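PDB 3B8B: CysQ, sulfite synthesis pathway protein from Bacteroides thetaiotaomicron VPI-5482, which probably removes the 3'-phosphate of adenosine 3',5'-bisphosphate to give AMP, in a magnesium-dependent reaction of the inositol monophosphatase family. Local coordinates for residues P106-K111 and E119-I124. Residues are numbered along the deposited sequence; the frame is centred on the assembly and turned at random.
Sequences PLDGTK and EFTVNI. With SO4 (sulfate ion), chain F.
Asp-108 and Thr-121 form an antiparallel hydrogen-bonded pair, closed by Asp-108 N to Thr-121 O at 2.8 Å and Thr-121 N to Asp-108 O at 3.0 Å. It joins the end of strand 100-108 to the start of strand 121-128. The chain bends at Pro-106 and Leu-107, and the CA of Leu-107 adds a C-H···O contact to Thr-121 O. Pro-106 O, buried against Val-122 CG2 at 3.4 Å, has no polar partner in the model. Gly-109, the N-cap of helix 110-114, has a positive phi (105°), and a CB there would crowd Phe-120 CA and the carbonyl before it.

On one face of the pair, Leu-107 CD2 meets Phe-120 CB at 4.1 Å, while the Phe-120 ring continues to edge-to-face contacts with Tyr-42 and Phe-113. On the other, Asp-108, Thr-121 and Asn-123 gather. Thr-121 OG1 sits between its own backbone N and carbonyl carbon (chi1 59°), 3.7 Å from Asp-108 CB, and accepts a bond from Asn-123 ND2 (2.8 Å), tilted 17° out of the amide plane. Ser-223 hydrogen-bonds both Asp-108 OD2 and Thr-121 OG1, and Ser-224 bonds Thr-121 OG1 too. A valine in place of Thr-121 would probably leave Asn-123 ND2 without this acceptor, and Ser-223 and Ser-224 without their bonds to this hydroxyl.

Asp-108 belongs to the DPLDGT metal-binding motif of the family, and its carboxylate lies close to that of Asp-248; both are predicted magnesium ligands. The strand pairing thus fixes the backbone of a probable metal ligand, while Ser-223, held in turn by the Thr-121 hydroxyl, is a probable second-shell residue that positions the Asp-108 carboxylate.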
loop_
_atom_site.group_PDB
_atom_site.type_symbol
_atom_site.label_atom_id
_atom_site.label_comp_id
_atom_site.label_asym_id
_atom_site.label_seq_id
_atom_site.Cartn_x
_atom_site.Cartn_y
_atom_site.Cartn_z
ATOM N N PRO A 106 -8.860 -1.418 -3.145
ATOM C CA PRO A 106 -8.774 -2.757 -3.764
ATOM C C PRO A 106 -7.852 -2.831 -4.973
ATOM O O PRO A 106 -7.323 -3.903 -5.278
ATOM C CB PRO A 106 -10.232 -3.051 -4.177
ATOM C CG PRO A 106 -11.052 -2.154 -3.301
ATOM C CD PRO A 106 -10.237 -0.903 -3.167
ATOM N N LEU A 107 -7.643 -1.713 -5.661
ATOM C CA LEU A 107 -6.834 -1.715 -6.882
ATOM C C LEU A 107 -6.322 -0.289 -7.095
ATOM O O LEU A 107 -7.021 0.568 -7.680
ATOM C CB LEU A 107 -7.642 -2.200 -8.075
ATOM C CG LEU A 107 -6.872 -2.559 -9.354
ATOM C CD1 LEU A 107 -7.841 -3.096 -10.430
ATOM C CD2 LEU A 107 -6.022 -1.432 -9.866
ATOM N N ASP A 108 -5.115 -0.049 -6.606
ATOM C CA ASP A 108 -4.427 1.232 -6.828
ATOM C C ASP A 108 -3.494 1.129 -8.031
ATOM O O ASP A 108 -2.776 0.141 -8.198
ATOM C CB ASP A 108 -3.602 1.680 -5.638
ATOM C CG ASP A 108 -3.013 3.081 -5.845
ATOM O OD1 ASP A 108 -3.782 3.997 -6.226
ATOM O OD2 ASP A 108 -1.788 3.205 -5.734
ATOM N N GLY A 109 -3.459 2.186 -8.834
ATOM C CA GLY A 109 -2.584 2.222 -10.010
ATOM C C GLY A 109 -3.356 2.041 -11.277
ATOM O O GLY A 109 -3.188 1.075 -12.037
ATOM N N THR A 110 -4.279 2.970 -11.491
ATOM C CA THR A 110 -5.154 2.944 -12.629
ATOM C C THR A 110 -4.418 2.830 -13.961
ATOM O O THR A 110 -4.719 1.940 -14.770
ATOM C CB THR A 110 -6.057 4.239 -12.597
ATOM O OG1 THR A 110 -6.932 4.110 -11.476
ATOM C CG2 THR A 110 -6.824 4.391 -13.860
ATOM N N LYS A 111 -3.451 3.709 -14.169
ATOM C CA LYS A 111 -2.659 3.723 -15.370
ATOM C C LYS A 111 -1.834 2.426 -15.490
ATOM O O LYS A 111 -1.751 1.822 -16.558
ATOM C CB LYS A 111 -1.783 4.974 -15.390
ATOM C CG LYS A 111 -2.624 6.282 -15.527
ATOM C CD LYS A 111 -1.764 7.545 -15.361
ATOM C CE LYS A 111 -2.575 8.846 -15.536
ATOM N NZ LYS A 111 -1.710 10.021 -15.164
ATOM N N GLU A 119 2.344 -2.657 -12.441
ATOM C CA GLU A 119 2.725 -2.355 -11.039
ATOM C C GLU A 119 1.596 -1.681 -10.252
ATOM O O GLU A 119 1.769 -0.659 -9.591
ATOM C CB GLU A 119 4.046 -1.592 -10.987
ATOM C CG GLU A 119 5.193 -2.457 -11.544
ATOM C CD GLU A 119 6.558 -1.777 -11.554
ATOM O OE1 GLU A 119 6.675 -0.641 -11.046
ATOM O OE2 GLU A 119 7.551 -2.404 -12.067
ATOM N N PHE A 120 0.421 -2.275 -10.395
ATOM C CA PHE A 120 -0.753 -1.923 -9.574
ATOM C C PHE A 120 -0.771 -2.830 -8.333
ATOM O O PHE A 120 -0.107 -3.871 -8.291
ATOM C CB PHE A 120 -2.036 -2.042 -10.384
ATOM C CG PHE A 120 -2.192 -3.374 -11.095
ATOM C CD1 PHE A 120 -2.736 -4.484 -10.454
ATOM C CD2 PHE A 120 -1.754 -3.511 -12.414
ATOM C CE1 PHE A 120 -2.862 -5.695 -11.114
ATOM C CE2 PHE A 120 -1.891 -4.714 -13.068
ATOM C CZ PHE A 120 -2.399 -5.806 -12.425
ATOM N N THR A 121 -1.540 -2.415 -7.318
ATOM C CA THR A 121 -1.493 -3.060 -6.017
ATOM C C THR A 121 -2.882 -3.128 -5.369
ATOM O O THR A 121 -3.787 -2.340 -5.679
ATOM C CB THR A 121 -0.605 -2.260 -5.033
ATOM O OG1 THR A 121 -1.138 -0.929 -4.906
ATOM C CG2 THR A 121 0.868 -2.188 -5.501
ATOM N N VAL A 122 -3.008 -4.074 -4.451
ATOM C CA VAL A 122 -4.111 -4.135 -3.494
ATOM C C VAL A 122 -3.569 -3.596 -2.167
ATOM O O VAL A 122 -2.450 -3.967 -1.764
ATOM C CB VAL A 122 -4.589 -5.588 -3.299
ATOM C CG1 VAL A 122 -5.813 -5.633 -2.369
ATOM C CG2 VAL A 122 -4.918 -6.271 -4.653
ATOM N N ASN A 123 -4.345 -2.731 -1.498
ATOM C CA ASN A 123 -3.898 -2.031 -0.284
ATOM C C ASN A 123 -4.935 -2.175 0.833
ATOM O O ASN A 123 -6.087 -1.758 0.658
ATOM C CB ASN A 123 -3.643 -0.537 -0.531
ATOM C CG ASN A 123 -2.587 -0.314 -1.585
ATOM O OD1 ASN A 123 -1.436 -0.100 -1.258
ATOM N ND2 ASN A 123 -2.988 -0.432 -2.866
ATOM N N ILE A 124 -4.532 -2.798 1.940
ATOM C CA ILE A 124 -5.406 -2.984 3.131
ATOM C C ILE A 124 -4.651 -2.565 4.399
ATOM O O ILE A 124 -3.575 -3.087 4.675
ATOM C CB ILE A 124 -5.894 -4.426 3.258
ATOM C CG1 ILE A 124 -6.734 -4.824 2.032
ATOM C CG2 ILE A 124 -6.749 -4.582 4.550
ATOM C CD1 ILE A 124 -7.101 -6.325 2.047
HETATM S S SO4 F . 0.839 10.118 -17.546
HETATM O O1 SO4 F . -0.210 9.238 -18.065
HETATM O O2 SO4 F . 0.905 11.344 -18.338
HETATM O O3 SO4 F . 0.533 10.469 -16.164
HETATM O O4 SO4 F . 2.131 9.435 -17.629
#